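Beta-galactoside alpha-2,6-sialyltransferase (Photobacterium sp., PDB 2Z4T) probably transfers sialic acid from its CMP-linked donor to galactose-containing acceptors such as lactose, forming an alpha-2,6 linkage. Local coordinates at residues 124-129 / 316-321; 332-337 / 431-436. All coordinates share one frame; numbering follows the deposited sequence.

Interactions 1 and 2 adjoin one another beside bound CMP, their centres about 12 Å apart. Interaction 1 lies within the first lobe of the GT-B fold, whereas interaction 2 joins that lobe, through helix 328-338, to helix 431-436 of the second. The two contacts mesh directly: Trp-320 CH2 lies 3.2 Å from Glu-432 CG, Leu-129 CD1 lies 3.8 Å from Val-433 CG1, and Trp-320 CB lies 3.7 Å from Met-435 CE. Both reach the same nucleotide, with Ser-125 and Leu-126 against the ribose and Phe-431 and Glu-432 hydrogen-bonded to base and sugar. Trp-320, which touches Leu-126, Leu-129 and Glu-432, thus bridges the start of helix 126-141 and helix 431-436 beside CMP.

Interaction 1 (124-129 / 316-321); sequences ASLPTL and KQMQWD. With C5P (cytidine-5'-monophosphate), chain C; PO4 (phosphate ion), chain I.
Leu-129 and Trp-320 mark the nearest approach of the two backbones, their CA atoms 10.5 Å apart, so the contact is made by side chains alone. The first turn of helix 126-141, in which Leu-129 N bonds to Ser-125 O, supplies two leucines that meet the six-membered ring of Trp-320 at its edge. Leu-126 CD1 comes to 3.7 Å from Trp-320 CH2, and Leu-129 CD2 lies at the same 3.7 Å from Trp-320 CZ3. Both methyls lie near the indole plane, and each leucine crosses the tryptophan at about a right angle. With CG opposite its carbonyl carbon (chi1 -62°), the indole turns its benzo edge to both methyls, which sit side by side in front of it. Met-318 adds a third contact, its SD 4.1 Å from Leu-126 CG.

Leu-126 CD1 also touches CMP, 3.6 Å from O3', while Ser-125 CB is 3.5 Å from O4'; the loop-to-helix junction at Ser-125 and Leu-126 thus lines the ribose. Away from this apolar patch, Gln-317 N donates to O3 of a phosphate ion at 2.8 Å, and its side chain bonds through NE2 to Met-318 O.

Strand 315-317 borders strand 288-292 in the mixed sheet. Immediately after it, Met-318 and Trp-320 also pack on Gln-130 of helix 126-141, and Leu-126 reaches Leu-293 in the loop following strand 288-292.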
ATOM      1  N   ALA A 124       6.047   6.211  -3.937  1.00 37.94           N
ATOM      2  CA  ALA A 124       6.344   5.308  -5.059  1.00 37.51           C
ATOM      3  C   ALA A 124       5.088   4.560  -5.515  1.00 37.56           C
ATOM      4  O   ALA A 124       4.004   5.145  -5.491  1.00 37.43           O
ATOM      5  CB  ALA A 124       7.450   4.350  -4.690  1.00 37.33           C
ATOM      6  N   SER A 125       5.213   3.293  -5.933  1.00 37.21           N
ATOM      7  CA  SER A 125       4.047   2.549  -6.465  1.00 37.12           C
ATOM      8  C   SER A 125       3.715   1.317  -5.649  1.00 37.05           C
ATOM      9  O   SER A 125       2.566   1.124  -5.226  1.00 36.52           O
ATOM     10  CB  SER A 125       4.253   2.125  -7.916  1.00 37.16           C
ATOM     11  OG  SER A 125       4.580   3.231  -8.734  1.00 37.73           O
ATOM     12  N   LEU A 126       4.728   0.494  -5.415  1.00 37.40           N
ATOM     13  CA  LEU A 126       4.537  -0.777  -4.722  1.00 37.94           C
ATOM     14  C   LEU A 126       3.974  -0.621  -3.305  1.00 37.63           C
ATOM     15  O   LEU A 126       2.899  -1.182  -3.011  1.00 37.96           O
ATOM     16  CB  LEU A 126       5.830  -1.567  -4.709  1.00 38.70           C
ATOM     17  CG  LEU A 126       5.631  -3.069  -4.591  1.00 41.22           C
ATOM     18  CD1 LEU A 126       4.577  -3.576  -5.554  1.00 42.57           C
ATOM     19  CD2 LEU A 126       6.951  -3.739  -4.883  1.00 43.52           C
ATOM     20  N   PRO A 127       4.655   0.166  -2.432  1.00 36.62           N
ATOM     21  CA  PRO A 127       4.139   0.291  -1.062  1.00 36.31           C
ATOM     22  C   PRO A 127       2.716   0.835  -1.030  1.00 36.62           C
ATOM     23  O   PRO A 127       1.891   0.375  -0.219  1.00 36.59           O
ATOM     24  CB  PRO A 127       5.100   1.282  -0.409  1.00 36.19           C
ATOM     25  CG  PRO A 127       6.366   1.209  -1.246  1.00 36.47           C
ATOM     26  CD  PRO A 127       5.874   0.962  -2.644  1.00 36.04           C
ATOM     27  N   THR A 128       2.432   1.786  -1.921  1.00 36.32           N
ATOM     28  CA  THR A 128       1.157   2.460  -1.939  1.00 36.78           C
ATOM     29  C   THR A 128       0.033   1.466  -2.299  1.00 37.46           C
ATOM     30  O   THR A 128      -1.081   1.526  -1.761  1.00 37.12           O
ATOM     31  CB  THR A 128       1.185   3.663  -2.937  1.00 36.83           C
ATOM     32  OG1 THR A 128       1.933   4.744  -2.361  1.00 36.80           O
ATOM     33  CG2 THR A 128      -0.224   4.161  -3.246  1.00 36.02           C
ATOM     34  N   LEU A 129       0.341   0.561  -3.221  1.00 37.76           N
ATOM     35  CA  LEU A 129      -0.581  -0.478  -3.609  1.00 38.39           C
ATOM     36  C   LEU A 129      -0.900  -1.377  -2.408  1.00 38.78           C
ATOM     37  O   LEU A 129      -2.070  -1.647  -2.132  1.00 39.17           O
ATOM     38  CB  LEU A 129      -0.004  -1.308  -4.750  1.00 38.03           C
ATOM     39  CG  LEU A 129      -0.873  -2.462  -5.226  1.00 37.16           C
ATOM     40  CD1 LEU A 129      -2.152  -1.924  -5.836  1.00 33.69           C
ATOM     41  CD2 LEU A 129      -0.079  -3.333  -6.216  1.00 36.17           C
ATOM     42  N   LYS A 316       8.578 -10.847   6.747  1.00 42.10           N
ATOM     43  CA  LYS A 316       7.405 -11.396   6.046  1.00 42.14           C
ATOM     44  C   LYS A 316       7.588 -11.340   4.535  1.00 41.73           C
ATOM     45  O   LYS A 316       8.373 -10.532   4.027  1.00 42.27           O
ATOM     46  CB  LYS A 316       6.113 -10.636   6.440  1.00 42.61           C
ATOM     47  CG  LYS A 316       5.794 -10.610   7.953  1.00 43.08           C
ATOM     48  CD  LYS A 316       5.721 -12.046   8.495  1.00 45.29           C
ATOM     49  CE  LYS A 316       5.746 -12.093  10.018  1.00 46.66           C
ATOM     50  NZ  LYS A 316       4.427 -11.708  10.585  1.00 48.03           N
ATOM     51  N   GLN A 317       6.887 -12.213   3.820  1.00 41.02           N
ATOM     52  CA  GLN A 317       6.819 -12.136   2.371  1.00 40.71           C
ATOM     53  C   GLN A 317       5.613 -11.283   2.007  1.00 40.88           C
ATOM     54  O   GLN A 317       4.495 -11.537   2.490  1.00 41.28           O
ATOM     55  CB  GLN A 317       6.697 -13.545   1.761  1.00 40.62           C
ATOM     56  CG  GLN A 317       6.356 -13.604   0.257  1.00 39.25           C
ATOM     57  CD  GLN A 317       7.331 -12.823  -0.617  1.00 39.74           C
ATOM     58  OE1 GLN A 317       8.545 -12.983  -0.496  1.00 39.53           O
ATOM     59  NE2 GLN A 317       6.802 -11.951  -1.482  1.00 37.99           N
ATOM     60  N   MET A 318       5.821 -10.272   1.169  1.00 40.78           N
ATOM     61  CA  MET A 318       4.701  -9.490   0.603  1.00 40.80           C
ATOM     62  C   MET A 318       3.645 -10.448  -0.005  1.00 40.67           C
ATOM     63  O   MET A 318       3.987 -11.410  -0.689  1.00 40.18           O
ATOM     64  CB  MET A 318       5.237  -8.529  -0.443  1.00 40.67           C
ATOM     65  CG  MET A 318       4.429  -7.277  -0.668  1.00 41.87           C
ATOM     66  SD  MET A 318       5.200  -6.132  -1.863  1.00 41.19           S
ATOM     67  CE  MET A 318       6.386  -5.321  -0.793  1.00 37.07           C
ATOM     68  N   GLN A 319       2.373 -10.209   0.298  1.00 40.94           N
ATOM     69  CA  GLN A 319       1.278 -11.095  -0.132  1.00 41.08           C
ATOM     70  C   GLN A 319       0.555 -10.509  -1.341  1.00 40.84           C
ATOM     71  O   GLN A 319       0.464  -9.280  -1.464  1.00 40.38           O
ATOM     72  CB  GLN A 319       0.283 -11.312   1.032  1.00 41.52           C
ATOM     73  CG  GLN A 319       0.885 -12.014   2.275  1.00 41.95           C
ATOM     74  CD  GLN A 319       1.481 -13.381   1.924  1.00 45.47           C
ATOM     75  OE1 GLN A 319       2.703 -13.597   2.011  1.00 46.35           O
ATOM     76  NE2 GLN A 319       0.621 -14.301   1.487  1.00 45.67           N
ATOM     77  N   TRP A 320       0.042 -11.381  -2.222  1.00 40.62           N
ATOM     78  CA  TRP A 320      -0.749 -10.964  -3.409  1.00 40.27           C
ATOM     79  C   TRP A 320      -2.156 -11.578  -3.467  1.00 41.04           C
ATOM     80  O   TRP A 320      -2.752 -11.758  -4.549  1.00 40.80           O
ATOM     81  CB  TRP A 320       0.037 -11.244  -4.697  1.00 39.17           C
ATOM     82  CG  TRP A 320       1.287 -10.454  -4.703  1.00 39.37           C
ATOM     83  CD1 TRP A 320       2.558 -10.908  -4.431  1.00 39.12           C
ATOM     84  CD2 TRP A 320       1.396  -9.043  -4.894  1.00 37.72           C
ATOM     85  NE1 TRP A 320       3.451  -9.867  -4.483  1.00 38.70           N
ATOM     86  CE2 TRP A 320       2.769  -8.710  -4.763  1.00 38.60           C
ATOM     87  CE3 TRP A 320       0.477  -8.032  -5.181  1.00 36.96           C
ATOM     88  CZ2 TRP A 320       3.241  -7.400  -4.911  1.00 37.11           C
ATOM     89  CZ3 TRP A 320       0.944  -6.725  -5.315  1.00 38.11           C
ATOM     90  CH2 TRP A 320       2.316  -6.423  -5.182  1.00 37.97           C
ATOM     91  N   ASP A 321      -2.699 -11.872  -2.292  1.00 41.40           N
ATOM     92  CA  ASP A 321      -4.007 -12.489  -2.203  1.00 42.02           C
ATOM     93  C   ASP A 321      -5.011 -11.546  -1.545  1.00 42.38           C
ATOM     94  O   ASP A 321      -6.118 -11.950  -1.208  1.00 42.67           O
ATOM     95  CB  ASP A 321      -3.913 -13.807  -1.437  1.00 41.78           C
ATOM     96  CG  ASP A 321      -3.473 -13.625   0.020  1.00 42.57           C
ATOM     97  OD1 ASP A 321      -2.972 -12.535   0.432  1.00 41.63           O
ATOM     98  OD2 ASP A 321      -3.625 -14.615   0.759  1.00 44.39           O
TER
HETATM   99  O3P C5P C1427       9.800  -0.405 -12.511  1.00 24.03           O
HETATM  100  P   C5P C1427       9.844  -0.322 -11.031  1.00 26.09           P
HETATM  101  O1P C5P C1427       9.989   1.145 -10.653  1.00 26.09           O
HETATM  102  O2P C5P C1427      10.788  -1.335 -10.414  1.00 23.00           O
HETATM  103  O5' C5P C1427       8.424  -0.818 -10.544  1.00 25.07           O
HETATM  104  C5' C5P C1427       7.950  -0.592  -9.234  1.00 24.98           C
HETATM  105  C4' C5P C1427       6.444  -0.834  -9.311  1.00 25.11           C
HETATM  106  O4' C5P C1427       5.846   0.097 -10.224  1.00 24.90           O
HETATM  107  C3' C5P C1427       6.073  -2.189  -9.885  1.00 22.78           C
HETATM  108  O3' C5P C1427       5.974  -3.206  -8.894  1.00 28.64           O
HETATM  109  C2' C5P C1427       4.701  -1.919 -10.436  1.00 23.14           C
HETATM  110  O2' C5P C1427       3.751  -1.791  -9.376  1.00 24.69           O
HETATM  111  C1' C5P C1427       4.798  -0.529 -10.975  1.00 23.28           C
HETATM  112  N1  C5P C1427       5.075  -0.562 -12.409  1.00 23.62           N
HETATM  113  C2  C5P C1427       4.001  -0.780 -13.315  1.00 23.55           C
HETATM  114  N3  C5P C1427       4.221  -0.796 -14.654  1.00 24.70           N
HETATM  115  C4  C5P C1427       5.474  -0.613 -15.152  1.00 24.24           C
HETATM  116  C5  C5P C1427       6.560  -0.396 -14.279  1.00 23.83           C
HETATM  117  C6  C5P C1427       6.329  -0.368 -12.892  1.00 23.37           C
HETATM  118  O2  C5P C1427       2.847  -0.970 -12.905  1.00 23.77           O
HETATM  119  N4  C5P C1427       5.651  -0.625 -16.498  1.00 23.42           N
HETATM  120  P   PO4 I4000       5.516 -14.993   5.507  1.00 67.99           P
HETATM  121  O1  PO4 I4000       7.007 -14.764   5.610  1.00 70.09           O
HETATM  122  O2  PO4 I4000       4.970 -15.244   6.904  1.00 68.49           O
HETATM  123  O3  PO4 I4000       4.865 -13.760   4.933  1.00 67.19           O
HETATM  124  O4  PO4 I4000       5.302 -16.186   4.592  1.00 68.29           O

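Interaction 2 (332-337 / 431-436). With C5P (cytidine-5'-monophosphate), chain C.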
ATOM      1  N   GLU A 332     -14.627  -3.946  -5.950  1.00 40.58           N
ATOM      2  CA  GLU A 332     -15.044  -2.832  -6.800  1.00 40.76           C
ATOM      3  C   GLU A 332     -14.455  -1.517  -6.323  1.00 40.80           C
ATOM      4  O   GLU A 332     -14.012  -0.703  -7.124  1.00 40.69           O
ATOM      5  CB  GLU A 332     -16.565  -2.710  -6.860  1.00 41.14           C
ATOM      6  CG  GLU A 332     -17.088  -1.596  -7.790  1.00 41.86           C
ATOM      7  CD  GLU A 332     -18.506  -1.176  -7.445  1.00 44.84           C
ATOM      8  OE1 GLU A 332     -19.361  -1.132  -8.351  1.00 46.21           O
ATOM      9  OE2 GLU A 332     -18.785  -0.915  -6.257  1.00 47.17           O
ATOM     10  N   LEU A 333     -14.459  -1.308  -5.015  1.00 40.68           N
ATOM     11  CA  LEU A 333     -13.925  -0.078  -4.471  1.00 40.77           C
ATOM     12  C   LEU A 333     -12.417   0.006  -4.773  1.00 41.02           C
ATOM     13  O   LEU A 333     -11.917   1.058  -5.178  1.00 41.49           O
ATOM     14  CB  LEU A 333     -14.217   0.024  -2.973  1.00 40.70           C
ATOM     15  CG  LEU A 333     -13.666   1.249  -2.238  1.00 41.07           C
ATOM     16  CD1 LEU A 333     -14.204   2.587  -2.832  1.00 38.56           C
ATOM     17  CD2 LEU A 333     -13.952   1.116  -0.729  1.00 39.69           C
ATOM     18  N   PHE A 334     -11.727  -1.117  -4.611  1.00 40.27           N
ATOM     19  CA  PHE A 334     -10.316  -1.233  -4.941  1.00 40.02           C
ATOM     20  C   PHE A 334     -10.009  -0.864  -6.401  1.00 39.95           C
ATOM     21  O   PHE A 334      -9.165   0.012  -6.649  1.00 39.79           O
ATOM     22  CB  PHE A 334      -9.831  -2.654  -4.611  1.00 39.72           C
ATOM     23  CG  PHE A 334      -8.390  -2.899  -4.929  1.00 39.40           C
ATOM     24  CD1 PHE A 334      -7.388  -2.342  -4.153  1.00 38.59           C
ATOM     25  CD2 PHE A 334      -8.033  -3.724  -5.995  1.00 39.17           C
ATOM     26  CE1 PHE A 334      -6.046  -2.580  -4.456  1.00 38.33           C
ATOM     27  CE2 PHE A 334      -6.693  -3.974  -6.305  1.00 37.94           C
ATOM     28  CZ  PHE A 334      -5.699  -3.400  -5.537  1.00 37.66           C
ATOM     29  N   LEU A 335     -10.690  -1.515  -7.354  1.00 39.29           N
ATOM     30  CA  LEU A 335     -10.409  -1.290  -8.786  1.00 39.43           C
ATOM     31  C   LEU A 335     -10.673   0.155  -9.162  1.00 39.31           C
ATOM     32  O   LEU A 335      -9.984   0.769  -9.992  1.00 39.17           O
ATOM     33  CB  LEU A 335     -11.219  -2.234  -9.708  1.00 38.72           C
ATOM     34  CG  LEU A 335     -10.949  -3.727  -9.517  1.00 38.16           C
ATOM     35  CD1 LEU A 335     -11.694  -4.545 -10.548  1.00 36.91           C
ATOM     36  CD2 LEU A 335      -9.432  -4.047  -9.533  1.00 36.07           C
ATOM     37  N   SER A 336     -11.686   0.680  -8.512  1.00 39.18           N
ATOM     38  CA  SER A 336     -12.115   2.019  -8.720  1.00 39.95           C
ATOM     39  C   SER A 336     -11.062   3.001  -8.193  1.00 39.83           C
ATOM     40  O   SER A 336     -10.737   3.975  -8.861  1.00 40.70           O
ATOM     41  CB  SER A 336     -13.449   2.188  -8.022  1.00 39.70           C
ATOM     42  OG  SER A 336     -13.827   3.524  -8.069  1.00 42.76           O
ATOM     43  N   ILE A 337     -10.503   2.735  -7.019  1.00 39.36           N
ATOM     44  CA  ILE A 337      -9.442   3.588  -6.504  1.00 38.93           C
ATOM     45  C   ILE A 337      -8.141   3.525  -7.322  1.00 39.77           C
ATOM     46  O   ILE A 337      -7.497   4.550  -7.515  1.00 39.89           O
ATOM     47  CB  ILE A 337      -9.171   3.358  -5.001  1.00 38.75           C
ATOM     48  CG1 ILE A 337     -10.424   3.744  -4.194  1.00 37.53           C
ATOM     49  CG2 ILE A 337      -7.964   4.207  -4.553  1.00 37.61           C
ATOM     50  CD1 ILE A 337     -10.361   3.425  -2.706  1.00 37.41           C
ATOM     51  N   PHE A 431       0.985  -2.894 -12.229  1.00 38.94           N
ATOM     52  CA  PHE A 431       0.790  -4.041 -13.082  1.00 39.08           C
ATOM     53  C   PHE A 431       0.332  -5.246 -12.277  1.00 39.10           C
ATOM     54  O   PHE A 431      -0.373  -6.133 -12.791  1.00 38.26           O
ATOM     55  CB  PHE A 431       2.074  -4.349 -13.860  1.00 39.62           C
ATOM     56  CG  PHE A 431       1.913  -5.405 -14.906  1.00 39.20           C
ATOM     57  CD1 PHE A 431       1.121  -5.184 -16.023  1.00 43.61           C
ATOM     58  CD2 PHE A 431       2.561  -6.618 -14.783  1.00 40.03           C
ATOM     59  CE1 PHE A 431       0.974  -6.177 -17.028  1.00 43.26           C
ATOM     60  CE2 PHE A 431       2.446  -7.598 -15.756  1.00 39.75           C
ATOM     61  CZ  PHE A 431       1.650  -7.389 -16.882  1.00 41.33           C
ATOM     62  N   GLU A 432       0.722  -5.301 -11.008  1.00 39.47           N
ATOM     63  CA  GLU A 432       0.299  -6.471 -10.269  1.00 40.17           C
ATOM     64  C   GLU A 432      -1.212  -6.549 -10.013  1.00 40.21           C
ATOM     65  O   GLU A 432      -1.737  -7.634  -9.757  1.00 40.40           O
ATOM     66  CB  GLU A 432       1.224  -6.897  -9.104  1.00 40.42           C
ATOM     67  CG  GLU A 432       1.965  -5.867  -8.331  1.00 41.14           C
ATOM     68  CD  GLU A 432       3.093  -5.160  -9.035  1.00 40.97           C
ATOM     69  OE1 GLU A 432       4.221  -5.658  -9.137  1.00 40.14           O
ATOM     70  OE2 GLU A 432       2.864  -4.011  -9.395  1.00 42.94           O
ATOM     71  N   VAL A 433      -1.943  -5.447 -10.204  1.00 40.16           N
ATOM     72  CA  VAL A 433      -3.381  -5.577 -10.129  1.00 39.78           C
ATOM     73  C   VAL A 433      -3.917  -6.397 -11.298  1.00 40.40           C
ATOM     74  O   VAL A 433      -4.923  -7.116 -11.146  1.00 40.55           O
ATOM     75  CB  VAL A 433      -4.169  -4.249  -9.865  1.00 40.49           C
ATOM     76  CG1 VAL A 433      -3.295  -3.170  -9.239  1.00 38.88           C
ATOM     77  CG2 VAL A 433      -4.909  -3.761 -11.067  1.00 38.66           C
ATOM     78  N   LEU A 434      -3.227  -6.356 -12.441  1.00 40.37           N
ATOM     79  CA  LEU A 434      -3.623  -7.232 -13.547  1.00 40.69           C
ATOM     80  C   LEU A 434      -3.376  -8.692 -13.198  1.00 40.23           C
ATOM     81  O   LEU A 434      -4.141  -9.563 -13.601  1.00 40.23           O
ATOM     82  CB  LEU A 434      -2.954  -6.884 -14.887  1.00 40.82           C
ATOM     83  CG  LEU A 434      -3.010  -5.503 -15.552  1.00 41.94           C
ATOM     84  CD1 LEU A 434      -3.305  -5.718 -16.994  1.00 42.09           C
ATOM     85  CD2 LEU A 434      -4.012  -4.508 -14.958  1.00 42.66           C
ATOM     86  N   MET A 435      -2.308  -8.959 -12.461  1.00 39.89           N
ATOM     87  CA  MET A 435      -2.073 -10.306 -11.957  1.00 40.24           C
ATOM     88  C   MET A 435      -3.188 -10.740 -11.007  1.00 39.86           C
ATOM     89  O   MET A 435      -3.720 -11.831 -11.160  1.00 40.03           O
ATOM     90  CB  MET A 435      -0.731 -10.411 -11.244  1.00 39.65           C
ATOM     91  CG  MET A 435      -0.361 -11.831 -10.820  1.00 39.27           C
ATOM     92  SD  MET A 435       1.102 -11.817  -9.742  1.00 42.22           S
ATOM     93  CE  MET A 435       0.404 -10.939  -8.329  1.00 37.95           C
ATOM     94  N   MET A 436      -3.528  -9.878 -10.048  1.00 39.22           N
ATOM     95  CA  MET A 436      -4.514 -10.182  -9.011  1.00 39.13           C
ATOM     96  C   MET A 436      -5.918 -10.311  -9.562  1.00 39.16           C
ATOM     97  O   MET A 436      -6.734 -11.031  -8.981  1.00 39.20           O
ATOM     98  CB  MET A 436      -4.508  -9.119  -7.910  1.00 38.81           C
ATOM     99  CG  MET A 436      -3.204  -9.073  -7.120  1.00 38.67           C
ATOM    100  SD  MET A 436      -3.352  -8.097  -5.640  1.00 40.75           S
ATOM    101  CE  MET A 436      -3.325  -6.430  -6.296  1.00 39.97           C
TER
HETATM  102  O3P C5P C1427       9.800  -0.405 -12.511  1.00 24.03           O
HETATM  103  P   C5P C1427       9.844  -0.322 -11.031  1.00 26.09           P
HETATM  104  O1P C5P C1427       9.989   1.145 -10.653  1.00 26.09           O
HETATM  105  O2P C5P C1427      10.788  -1.335 -10.414  1.00 23.00           O
HETATM  106  O5' C5P C1427       8.424  -0.818 -10.544  1.00 25.07           O
HETATM  107  C5' C5P C1427       7.950  -0.592  -9.234  1.00 24.98           C
HETATM  108  C4' C5P C1427       6.444  -0.834  -9.311  1.00 25.11           C
HETATM  109  O4' C5P C1427       5.846   0.097 -10.224  1.00 24.90           O
HETATM  110  C3' C5P C1427       6.073  -2.189  -9.885  1.00 22.78           C
HETATM  111  O3' C5P C1427       5.974  -3.206  -8.894  1.00 28.64           O
HETATM  112  C2' C5P C1427       4.701  -1.919 -10.436  1.00 23.14           C
HETATM  113  O2' C5P C1427       3.751  -1.791  -9.376  1.00 24.69           O
HETATM  114  C1' C5P C1427       4.798  -0.529 -10.975  1.00 23.28           C
HETATM  115  N1  C5P C1427       5.075  -0.562 -12.409  1.00 23.62           N
HETATM  116  C2  C5P C1427       4.001  -0.780 -13.315  1.00 23.55           C
HETATM  117  N3  C5P C1427       4.221  -0.796 -14.654  1.00 24.70           N
HETATM  118  C4  C5P C1427       5.474  -0.613 -15.152  1.00 24.24           C
HETATM  119  C5  C5P C1427       6.560  -0.396 -14.279  1.00 23.83           C
HETATM  120  C6  C5P C1427       6.329  -0.368 -12.892  1.00 23.37           C
HETATM  121  O2  C5P C1427       2.847  -0.970 -12.905  1.00 23.77           O
HETATM  122  N4  C5P C1427       5.651  -0.625 -16.498  1.00 23.42           N
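Phe-334 is the buried side chain through which helix 328-338 meets helix 431-436. Its CG stands anti to the backbone N (chi1 179°), which extends the ring toward the other helix. There Phe-334 CZ touches Met-436 CE at 3.9 Å, and the two side chains cross at about a right angle. The thioether of Met-436 bends at its last torsion (chi3 -76°), carrying the terminal methyl to the ring. Val-433 adds its branch point, with CB 4.4 Å from Phe-334 CE2. Both partners approach the ring obliquely. Leu-132, Met-133 and Ile-136 of helix 126-141 also pack on Phe-334, making this the compact part of the contact.

The margin is looser. Leu-335 is partly exposed, and its CD2 stays 4.8 Å from Val-433 CG2. Met-436 is partly exposed too, and both Leu-335 and Met-436 rest on Phe-323 of helix 322-325. Only 113 Å² is buried in all, evidence of a small interface.

Helix 431-436 also serves the nucleotide. Phe-431 N donates to cytosine O2 at 2.8 Å, with an N-H...O angle of 135°. The carboxylate of Glu-432 grips the ribose diol with both oxygens: O3' donates to OE1 at 3.0 Å and O2' to OE2, the latter modelled so short that its exact length is doubtful.

No hydrogen bond runs between 332-337 and 431-436. Their junction, which joins the two GT-B lobes, is carried by apolar side chains, whereas Phe-431 and Glu-432 make hydrogen bonds to CMP. One short helix thus serves two ends: Phe-431 and Glu-432 bind base and sugar, while Val-433 and Met-436 pack against Phe-334.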